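Local atomic coordinates of HTH-type transcriptional regulator KdgR (Escherichia coli, PDB entry 1YSP), a protein that represses transcription of the genes for 2-keto-3-deoxygluconate transport and catabolism, and is represented here by its C-terminal IclR-type domain, which has a GAF-like fold. Residues S8-M13 against Y36-D41; A138-S143 against A159-A164; Q109-D114 against R123-P128. All blocks are in the same frame, centred on the assembly; numbering follows the deposited sequence.

Contact 1 of 3, residues S8-M13 against Y36-D41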
loop_
_atom_site.group_PDB
_atom_site.type_symbol
_atom_site.label_atom_id
_atom_site.label_comp_id
_atom_site.label_asym_id
_atom_site.label_seq_id
_atom_site.Cartn_x
_atom_site.Cartn_y
_atom_site.Cartn_z
ATOM N N SER A 8 -8.996 13.563 -5.993
ATOM C CA SER A 8 -10.022 12.522 -5.694
ATOM C C SER A 8 -9.631 11.748 -4.464
ATOM O O SER A 8 -10.501 11.350 -3.671
ATOM C CB SER A 8 -10.174 11.516 -6.830
ATOM O OG SER A 8 -10.856 12.087 -7.945
ATOM N N ALA A 9 -8.334 11.440 -4.366
ATOM C CA ALA A 9 -7.819 10.690 -3.224
ATOM C C ALA A 9 -8.031 11.506 -1.957
ATOM O O ALA A 9 -8.428 10.954 -0.947
ATOM C CB ALA A 9 -6.341 10.421 -3.407
ATOM N N ASP A 10 -7.763 12.813 -2.020
ATOM C CA ASP A 10 -7.850 13.667 -0.838
ATOM C C ASP A 10 -9.220 13.540 -0.171
ATOM O O ASP A 10 -9.308 13.436 1.083
ATOM C CB ASP A 10 -7.540 15.139 -1.188
ATOM C CG ASP A 10 -7.808 16.075 -0.011
ATOM O OD1 ASP A 10 -7.079 16.003 1.015
ATOM O OD2 ASP A 10 -8.795 16.864 -0.098
ATOM N N ILE A 11 -10.279 13.558 -1.001
ATOM C CA ILE A 11 -11.653 13.414 -0.536
ATOM C C ILE A 11 -11.936 12.071 0.145
ATOM O O ILE A 11 -12.542 12.002 1.216
ATOM C CB ILE A 11 -12.677 13.644 -1.746
ATOM C CG1 ILE A 11 -12.583 15.117 -2.195
ATOM C CG2 ILE A 11 -14.098 13.249 -1.383
ATOM C CD1 ILE A 11 -12.896 15.336 -3.692
ATOM N N GLN A 12 -11.481 10.999 -0.491
ATOM C CA GLN A 12 -11.748 9.670 0.027
ATOM C C GLN A 12 -10.882 9.363 1.255
ATOM O O GLN A 12 -11.321 8.620 2.167
ATOM C CB GLN A 12 -11.555 8.620 -1.079
ATOM C CG GLN A 12 -12.482 8.806 -2.270
ATOM C CD GLN A 12 -13.935 8.730 -1.883
ATOM O OE1 GLN A 12 -14.324 7.932 -1.014
ATOM N NE2 GLN A 12 -14.770 9.570 -2.521
ATOM N N MET A 13 -9.700 9.946 1.286
ATOM C CA MET A 13 -8.792 9.792 2.460
ATOM C C MET A 13 -9.337 10.531 3.684
ATOM O O MET A 13 -9.291 10.048 4.817
ATOM C CB MET A 13 -7.403 10.271 2.109
ATOM C CG MET A 13 -6.658 9.328 1.084
ATOM S SD MET A 13 -5.178 10.097 0.404
ATOM C CE MET A 13 -4.046 10.081 1.799
ATOM N N TYR A 36 5.478 8.744 -0.785
ATOM C CA TYR A 36 4.154 9.178 -0.307
ATOM C C TYR A 36 3.760 10.479 -1.009
ATOM O O TYR A 36 4.439 11.470 -0.866
ATOM C CB TYR A 36 4.112 9.315 1.213
ATOM C CG TYR A 36 4.236 7.990 1.928
ATOM C CD1 TYR A 36 3.405 6.922 1.600
ATOM C CD2 TYR A 36 5.161 7.808 2.952
ATOM C CE1 TYR A 36 3.508 5.707 2.251
ATOM C CE2 TYR A 36 5.267 6.565 3.614
ATOM C CZ TYR A 36 4.445 5.531 3.248
ATOM O OH TYR A 36 4.530 4.298 3.872
ATOM N N ILE A 37 2.696 10.438 -1.804
ATOM C CA ILE A 37 2.213 11.633 -2.512
ATOM C C ILE A 37 1.072 12.401 -1.789
ATOM O O ILE A 37 0.915 13.621 -2.017
ATOM C CB ILE A 37 1.879 11.327 -3.996
ATOM C CG1 ILE A 37 0.812 10.218 -4.118
ATOM C CG2 ILE A 37 3.177 10.912 -4.743
ATOM C CD1 ILE A 37 0.297 9.953 -5.539
ATOM N N HIS A 38 0.298 11.721 -0.922
ATOM C CA HIS A 38 -0.680 12.405 -0.037
ATOM C C HIS A 38 -0.746 11.735 1.335
ATOM O O HIS A 38 -0.386 10.575 1.469
ATOM C CB HIS A 38 -2.075 12.479 -0.677
ATOM C CG HIS A 38 -2.962 13.554 -0.103
ATOM N ND1 HIS A 38 -2.491 14.793 0.281
ATOM C CD2 HIS A 38 -4.302 13.588 0.097
ATOM C CE1 HIS A 38 -3.501 15.533 0.714
ATOM N NE2 HIS A 38 -4.613 14.824 0.616
ATOM N N LYS A 39 -1.169 12.475 2.360
ATOM C CA LYS A 39 -1.352 11.896 3.695
ATOM C C LYS A 39 -2.474 12.645 4.406
ATOM O O LYS A 39 -2.608 13.874 4.218
ATOM C CB LYS A 39 -0.045 12.062 4.502
ATOM C CG LYS A 39 0.055 11.204 5.714
ATOM C CD LYS A 39 1.281 11.555 6.636
ATOM C CE LYS A 39 1.206 10.788 7.963
ATOM N NZ LYS A 39 2.213 11.250 8.954
ATOM N N ILE A 40 -3.282 11.913 5.172
ATOM C CA ILE A 40 -4.206 12.509 6.147
ATOM C C ILE A 40 -3.852 11.900 7.511
ATOM O O ILE A 40 -3.970 10.677 7.709
ATOM C CB ILE A 40 -5.684 12.258 5.819
ATOM C CG1 ILE A 40 -6.044 12.710 4.392
ATOM C CG2 ILE A 40 -6.602 12.864 6.923
ATOM C CD1 ILE A 40 -5.961 14.193 4.130
ATOM N N ASP A 41 -3.417 12.758 8.436
ATOM C CA ASP A 41 -2.829 12.316 9.710
ATOM C C ASP A 41 -3.820 11.844 10.745
ATOM O O ASP A 41 -4.958 12.312 10.788
ATOM C CB ASP A 41 -1.971 13.423 10.323
ATOM C CG ASP A 41 -0.488 13.194 10.117
ATOM O OD1 ASP A 41 0.095 13.885 9.253
ATOM O OD2 ASP A 41 0.092 12.314 10.809
#
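Asp10 and His38 make the one polar link between helix 8-13 and strand 36-40. His38 NE2 donates to Asp10 OD1 at 2.8 Å with an N-H...O angle of 165°. The acceptor lies in the plane of the imidazole, whereas the ring approaches the carboxylate from its anti side, the two planes standing 58° apart. The same OD1 also takes a salt bridge from Arg14, one turn further along the helix, so it is gripped by two donors. The His38-Asp10 bond would probably fix the ring's rotation; the carboxylate could favour a charged histidine, an effect Arg14 would partly offset.

The remaining contacts are van der Waals and centre on Met13. It lays its sulfur at the rim of the same ring, SD to His38 CD2 3.6 Å, an edge-on Met-aromatic contact. Its chain bends at chi3 (72°), which brings CE over the strand backbone, 3.8 Å from Lys39 CA. Nearer the helix, Met13 CB makes an apolar contact with Ile40 CG1 at 3.6 Å, and Ile40 CD1 rests against Asp10 OD1.

The helix runs nearly parallel to the strand, their axes 8.9 Å apart. Ala9 and Met13 also reach strand 24-30, the neighbour of strand 33-40 in the sheet; Ile37 and His38 of the latter form a classic beta bulge opposite Leu26 of the former. Gln12 leans on helix 151-172, which lies beside helix 4-20.

Contact 2 of 3, residues A138-S143 against A159-A164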
loop_
_atom_site.group_PDB
_atom_site.type_symbol
_atom_site.label_atom_id
_atom_site.label_comp_id
_atom_site.label_asym_id
_atom_site.label_seq_id
_atom_site.Cartn_x
_atom_site.Cartn_y
_atom_site.Cartn_z
ATOM N N ALA A 138 -1.223 3.749 -7.817
ATOM C CA ALA A 138 -0.927 4.171 -6.457
ATOM C C ALA A 138 -1.406 3.074 -5.522
ATOM O O ALA A 138 -2.183 2.235 -5.908
ATOM C CB ALA A 138 -1.631 5.524 -6.115
ATOM N N GLY A 139 -0.962 3.136 -4.273
ATOM C CA GLY A 139 -1.560 2.328 -3.234
ATOM C C GLY A 139 -2.161 3.286 -2.234
ATOM O O GLY A 139 -1.599 4.334 -1.943
ATOM N N LEU A 140 -3.281 2.871 -1.664
ATOM C CA LEU A 140 -3.993 3.638 -0.654
ATOM C C LEU A 140 -3.969 2.824 0.652
ATOM O O LEU A 140 -4.439 1.678 0.651
ATOM C CB LEU A 140 -5.429 3.747 -1.131
ATOM C CG LEU A 140 -6.386 4.497 -0.154
ATOM C CD1 LEU A 140 -5.911 5.942 -0.027
ATOM C CD2 LEU A 140 -7.845 4.463 -0.623
ATOM N N SER A 141 -3.434 3.411 1.718
ATOM C CA SER A 141 -3.245 2.624 2.949
ATOM C C SER A 141 -3.813 3.264 4.202
ATOM O O SER A 141 -4.067 4.476 4.261
ATOM C CB SER A 141 -1.755 2.349 3.184
ATOM O OG SER A 141 -1.090 3.514 3.688
ATOM N N ILE A 142 -3.891 2.440 5.250
ATOM C CA ILE A 142 -4.289 2.814 6.594
ATOM C C ILE A 142 -3.217 2.278 7.578
ATOM O O ILE A 142 -2.748 1.165 7.425
ATOM C CB ILE A 142 -5.679 2.201 6.869
ATOM C CG1 ILE A 142 -6.199 2.457 8.288
ATOM C CG2 ILE A 142 -5.709 0.686 6.501
ATOM C CD1 ILE A 142 -7.749 2.665 8.295
ATOM N N SER A 143 -2.796 3.100 8.528
ATOM C CA SER A 143 -1.827 2.683 9.556
ATOM C C SER A 143 -2.324 1.677 10.604
ATOM O O SER A 143 -3.214 0.862 10.351
ATOM C CB SER A 143 -1.384 3.887 10.352
ATOM O OG SER A 143 -2.288 4.089 11.417
ATOM N N ALA A 159 -12.404 -3.426 3.578
ATOM C CA ALA A 159 -13.659 -3.120 2.878
ATOM C C ALA A 159 -13.774 -1.624 2.650
ATOM O O ALA A 159 -14.067 -1.192 1.515
ATOM C CB ALA A 159 -14.860 -3.669 3.659
ATOM N N MET A 160 -13.438 -0.823 3.662
ATOM C CA MET A 160 -13.512 0.648 3.472
ATOM C C MET A 160 -12.425 1.178 2.516
ATOM O O MET A 160 -12.653 2.142 1.768
ATOM C CB MET A 160 -13.380 1.396 4.789
ATOM C CG MET A 160 -14.540 1.140 5.781
ATOM S SD MET A 160 -14.214 2.021 7.329
ATOM C CE MET A 160 -13.121 0.912 8.164
ATOM N N LEU A 161 -11.217 0.603 2.592
ATOM C CA LEU A 161 -10.153 0.954 1.593
ATOM C C LEU A 161 -10.634 0.665 0.156
ATOM O O LEU A 161 -10.415 1.486 -0.749
ATOM C CB LEU A 161 -8.867 0.145 1.892
ATOM C CG LEU A 161 -8.052 0.741 3.010
ATOM C CD1 LEU A 161 -6.944 -0.284 3.414
ATOM C CD2 LEU A 161 -7.418 2.072 2.608
ATOM N N HIS A 162 -11.210 -0.511 -0.057
ATOM C CA HIS A 162 -11.679 -0.916 -1.386
ATOM C C HIS A 162 -12.746 0.040 -1.917
ATOM O O HIS A 162 -12.698 0.469 -3.083
ATOM C CB HIS A 162 -12.202 -2.334 -1.374
ATOM C CG HIS A 162 -11.128 -3.367 -1.532
ATOM N ND1 HIS A 162 -10.072 -3.217 -2.414
ATOM C CD2 HIS A 162 -10.971 -4.582 -0.962
ATOM C CE1 HIS A 162 -9.298 -4.285 -2.349
ATOM N NE2 HIS A 162 -9.820 -5.128 -1.479
ATOM N N THR A 163 -13.692 0.399 -1.072
ATOM C CA THR A 163 -14.682 1.461 -1.458
ATOM C C THR A 163 -14.023 2.756 -1.878
ATOM O O THR A 163 -14.311 3.296 -2.974
ATOM C CB THR A 163 -15.678 1.708 -0.295
ATOM O OG1 THR A 163 -16.270 0.451 0.036
ATOM C CG2 THR A 163 -16.772 2.746 -0.685
ATOM N N ALA A 164 -13.132 3.267 -1.032
ATOM C CA ALA A 164 -12.411 4.505 -1.316
ATOM C C ALA A 164 -11.618 4.405 -2.624
ATOM O O ALA A 164 -11.734 5.280 -3.524
ATOM C CB ALA A 164 -11.457 4.838 -0.142
#
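Leu140 and Ile142 project from strand 138-142 toward helix 159-164 and hold the side chain of Leu161 between them, Leu140 by CG and Ile142 by its CG2 methyl. The side-chain contacts are all apolar, and all of the touching residues are buried.

Leu140 comes first along the strand. Its CG stands anti to the backbone N (chi1 178°), and from there the CD2 branch reaches the helix, meeting the methyl of Ala164 at 3.7 Å. CG itself packs against Leu161 CD2 at 3.8 Å, the two leucine chains crossing obliquely. That same Leu161 methyl lies 3.6 Å from Leu140 O, so it covers the strand backbone as well as the side chain. Ser141 turns its own side chain to the other face of the sheet and contributes only backbone here, its C being 4.1 Å from Leu161 CD2.

At Ile142 the CG2 methyl, set between the backbone N and the carbonyl carbon, meets the second branch of Leu161: CG2 to CD1 is 3.5 Å, tighter than usual for two carbons. Because Ile142 is modelled in two conformers, that closeness is doubtful as a sign of strain. Leu161 thus splits its two methyls between the alternate residues of the strand, CD2 on Leu140 and CD1 on Ile142.

The axes approach to 9.1 Å and run roughly antiparallel, at 143°. Strand 136-142 is an inner strand, hydrogen-bonded to strand 24-30 on one side and strand 123-130 on the other. Leu161 extends onto Val127 of the latter, while Leu140 meets Met13 of helix 4-20, so both helices pack on this face of the sheet.

Contact 3 of 3, residues Q109-D114 against R123-P128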
loop_
_atom_site.group_PDB
_atom_site.type_symbol
_atom_site.label_atom_id
_atom_site.label_comp_id
_atom_site.label_asym_id
_atom_site.label_seq_id
_atom_site.Cartn_x
_atom_site.Cartn_y
_atom_site.Cartn_z
ATOM N N GLN A 109 -5.636 -11.965 -2.438
ATOM C CA GLN A 109 -6.533 -11.451 -1.383
ATOM C C GLN A 109 -7.039 -10.031 -1.626
ATOM O O GLN A 109 -7.997 -9.616 -0.982
ATOM C CB GLN A 109 -5.882 -11.574 -0.002
ATOM C CG GLN A 109 -4.701 -10.586 0.195
ATOM C CD GLN A 109 -3.860 -10.935 1.421
ATOM O OE1 GLN A 109 -4.072 -11.966 2.056
ATOM N NE2 GLN A 109 -2.921 -10.077 1.763
ATOM N N GLY A 110 -6.397 -9.293 -2.541
ATOM C CA GLY A 110 -6.803 -7.940 -2.903
ATOM C C GLY A 110 -6.282 -6.809 -2.036
ATOM O O GLY A 110 -6.699 -5.654 -2.194
ATOM N N TYR A 111 -5.329 -7.110 -1.137
ATOM C CA TYR A 111 -4.705 -6.086 -0.306
ATOM C C TYR A 111 -3.314 -6.566 0.109
ATOM O O TYR A 111 -3.028 -7.776 0.093
ATOM C CB TYR A 111 -5.512 -5.768 0.979
ATOM C CG TYR A 111 -5.617 -6.936 1.949
ATOM C CD1 TYR A 111 -4.678 -7.129 3.004
ATOM C CD2 TYR A 111 -6.672 -7.796 1.855
ATOM C CE1 TYR A 111 -4.842 -8.234 3.903
ATOM C CE2 TYR A 111 -6.853 -8.862 2.729
ATOM C CZ TYR A 111 -5.949 -9.061 3.746
ATOM O OH TYR A 111 -6.182 -10.147 4.555
ATOM N N GLY A 112 -2.478 -5.610 0.493
ATOM C CA GLY A 112 -1.094 -5.896 0.921
ATOM C C GLY A 112 -0.962 -5.389 2.331
ATOM O O GLY A 112 -1.753 -4.547 2.791
ATOM N N GLU A 113 0.020 -5.916 3.055
ATOM C CA GLU A 113 0.193 -5.482 4.435
ATOM C C GLU A 113 1.640 -5.247 4.744
ATOM O O GLU A 113 2.544 -5.782 4.049
ATOM C CB GLU A 113 -0.315 -6.537 5.419
ATOM C CG GLU A 113 -1.791 -6.708 5.608
ATOM C CD GLU A 113 -2.071 -7.790 6.697
ATOM O OE1 GLU A 113 -2.277 -8.994 6.356
ATOM O OE2 GLU A 113 -2.068 -7.430 7.892
ATOM N N ASP A 114 1.875 -4.462 5.794
ATOM C CA ASP A 114 3.162 -4.326 6.431
ATOM C C ASP A 114 2.860 -4.677 7.874
ATOM O O ASP A 114 2.286 -3.865 8.584
ATOM C CB ASP A 114 3.664 -2.873 6.339
ATOM C CG ASP A 114 4.773 -2.549 7.371
ATOM O OD1 ASP A 114 5.386 -3.467 7.987
ATOM O OD2 ASP A 114 5.052 -1.377 7.580
ATOM N N ARG A 123 1.766 -1.256 11.986
ATOM C CA ARG A 123 1.162 -2.114 10.982
ATOM C C ARG A 123 0.385 -1.255 9.989
ATOM O O ARG A 123 -0.196 -0.242 10.380
ATOM C CB ARG A 123 0.276 -3.179 11.597
ATOM C CG ARG A 123 -0.121 -4.195 10.552
ATOM C CD ARG A 123 -1.300 -5.068 10.873
ATOM N NE ARG A 123 -1.051 -6.132 11.813
ATOM C CZ ARG A 123 -1.394 -7.407 11.630
ATOM N NH1 ARG A 123 -1.947 -7.827 10.492
ATOM N NH2 ARG A 123 -1.172 -8.279 12.599
ATOM N N CYS A 124 0.413 -1.655 8.719
ATOM C CA CYS A 124 -0.293 -0.927 7.651
ATOM C C CYS A 124 -1.002 -1.923 6.758
ATOM O O CYS A 124 -0.582 -3.103 6.637
ATOM C CB CYS A 124 0.695 -0.057 6.845
ATOM S SG CYS A 124 1.317 1.368 7.795
ATOM N N ILE A 125 -2.131 -1.497 6.182
ATOM C CA ILE A 125 -2.878 -2.321 5.260
ATOM C C ILE A 125 -3.118 -1.432 4.010
ATOM O O ILE A 125 -3.385 -0.237 4.188
ATOM C CB ILE A 125 -4.277 -2.768 5.778
ATOM C CG1 ILE A 125 -4.194 -3.474 7.166
ATOM C CG2 ILE A 125 -5.022 -3.578 4.681
ATOM C CD1 ILE A 125 -5.555 -3.508 7.873
ATOM N N ALA A 126 -2.990 -1.994 2.799
ATOM C CA ALA A 126 -3.159 -1.125 1.593
ATOM C C ALA A 126 -3.858 -1.845 0.495
ATOM O O ALA A 126 -3.825 -3.087 0.449
ATOM C CB ALA A 126 -1.807 -0.619 1.095
ATOM N N VAL A 127 -4.462 -1.054 -0.427
ATOM C CA VAL A 127 -5.174 -1.575 -1.553
ATOM C C VAL A 127 -4.745 -0.836 -2.811
ATOM O O VAL A 127 -4.299 0.292 -2.728
ATOM C CB VAL A 127 -6.754 -1.485 -1.424
ATOM C CG1 VAL A 127 -7.281 -2.419 -0.253
ATOM C CG2 VAL A 127 -7.209 -0.040 -1.316
ATOM N N PRO A 128 -4.849 -1.513 -3.972
ATOM C CA PRO A 128 -4.449 -0.875 -5.241
ATOM C C PRO A 128 -5.429 0.212 -5.748
ATOM O O PRO A 128 -6.651 0.025 -5.638
ATOM C CB PRO A 128 -4.408 -2.058 -6.199
ATOM C CG PRO A 128 -5.484 -3.024 -5.656
ATOM C CD PRO A 128 -5.275 -2.921 -4.152
#
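The Tyr111 ring meets Ile125 obliquely across the contact, CD1 to CG2 3.9 Å; Gln109 NE2 lies over one face, 3.4 Å above the plane and offset toward the rim, and Glu113 CG lies in the plane at the edge. Gln109 NE2 is held there by a hydrogen bond to Tyr111 O, reaching it from above the carbonyl plane. The other flat pair is charged: Glu113 OE2 meets the edge of the Arg123 guanidinium, close to its plane, and the two planes are 25° apart. This salt bridge is short, OE2 to NH1 2.6 Å, but weak as a hydrogen bond, with an N-H...O angle of 130°. Replacing Arg123 with an alanine would probably leave the Glu113 carboxylate without its positive mate and freer to turn.

Between the side chains runs regular antiparallel pairing. Gly112 and Ala126 form a hydrogen-bonded pair (Gly112 N to Ala126 O 2.9 Å, Ala126 N to Gly112 O 2.8 Å), as do Asp114 and Cys124, with Glu113 and Ile125 as the non-hydrogen-bonded pair between them. The Asp114 carboxylate accepts from the backbone N of Glu117 in the connecting loop.

In this beta hairpin, strand 112-115 follows helix 96-109 and lies outermost in the sheet within the chain. Strand 123-130 is paired on its other side with strand 136-142, which follows it in the chain; helix 151-172 packs on Ile125 and Val127, and helix 62-69 on Cys124 and Ala126.

From the N terminus, contact 1 closes first, bringing helix 4-20 against strand 33-40 after the chain has passed through strand 24-30. Contact 3 then closes the hairpin of strands 112-115 and 123-130, and contact 2 follows, folding helix 151-172 back over strand 136-142. The three loops are in series; none nests in or crosses another. They join in space through one antiparallel sheet. Contacts 2 and 3 share the border of strands 123-130 and 136-142, with Leu140 O 2.9 Å from Val127 N. Contacts 1 and 2 meet where Met13 CG packs on Leu140 CD1, joining helix 4-20 to strand 136-142, and Gln12 CG on Ala164 O, joining the two terminal helices, whereas contacts 1 and 3 do not touch.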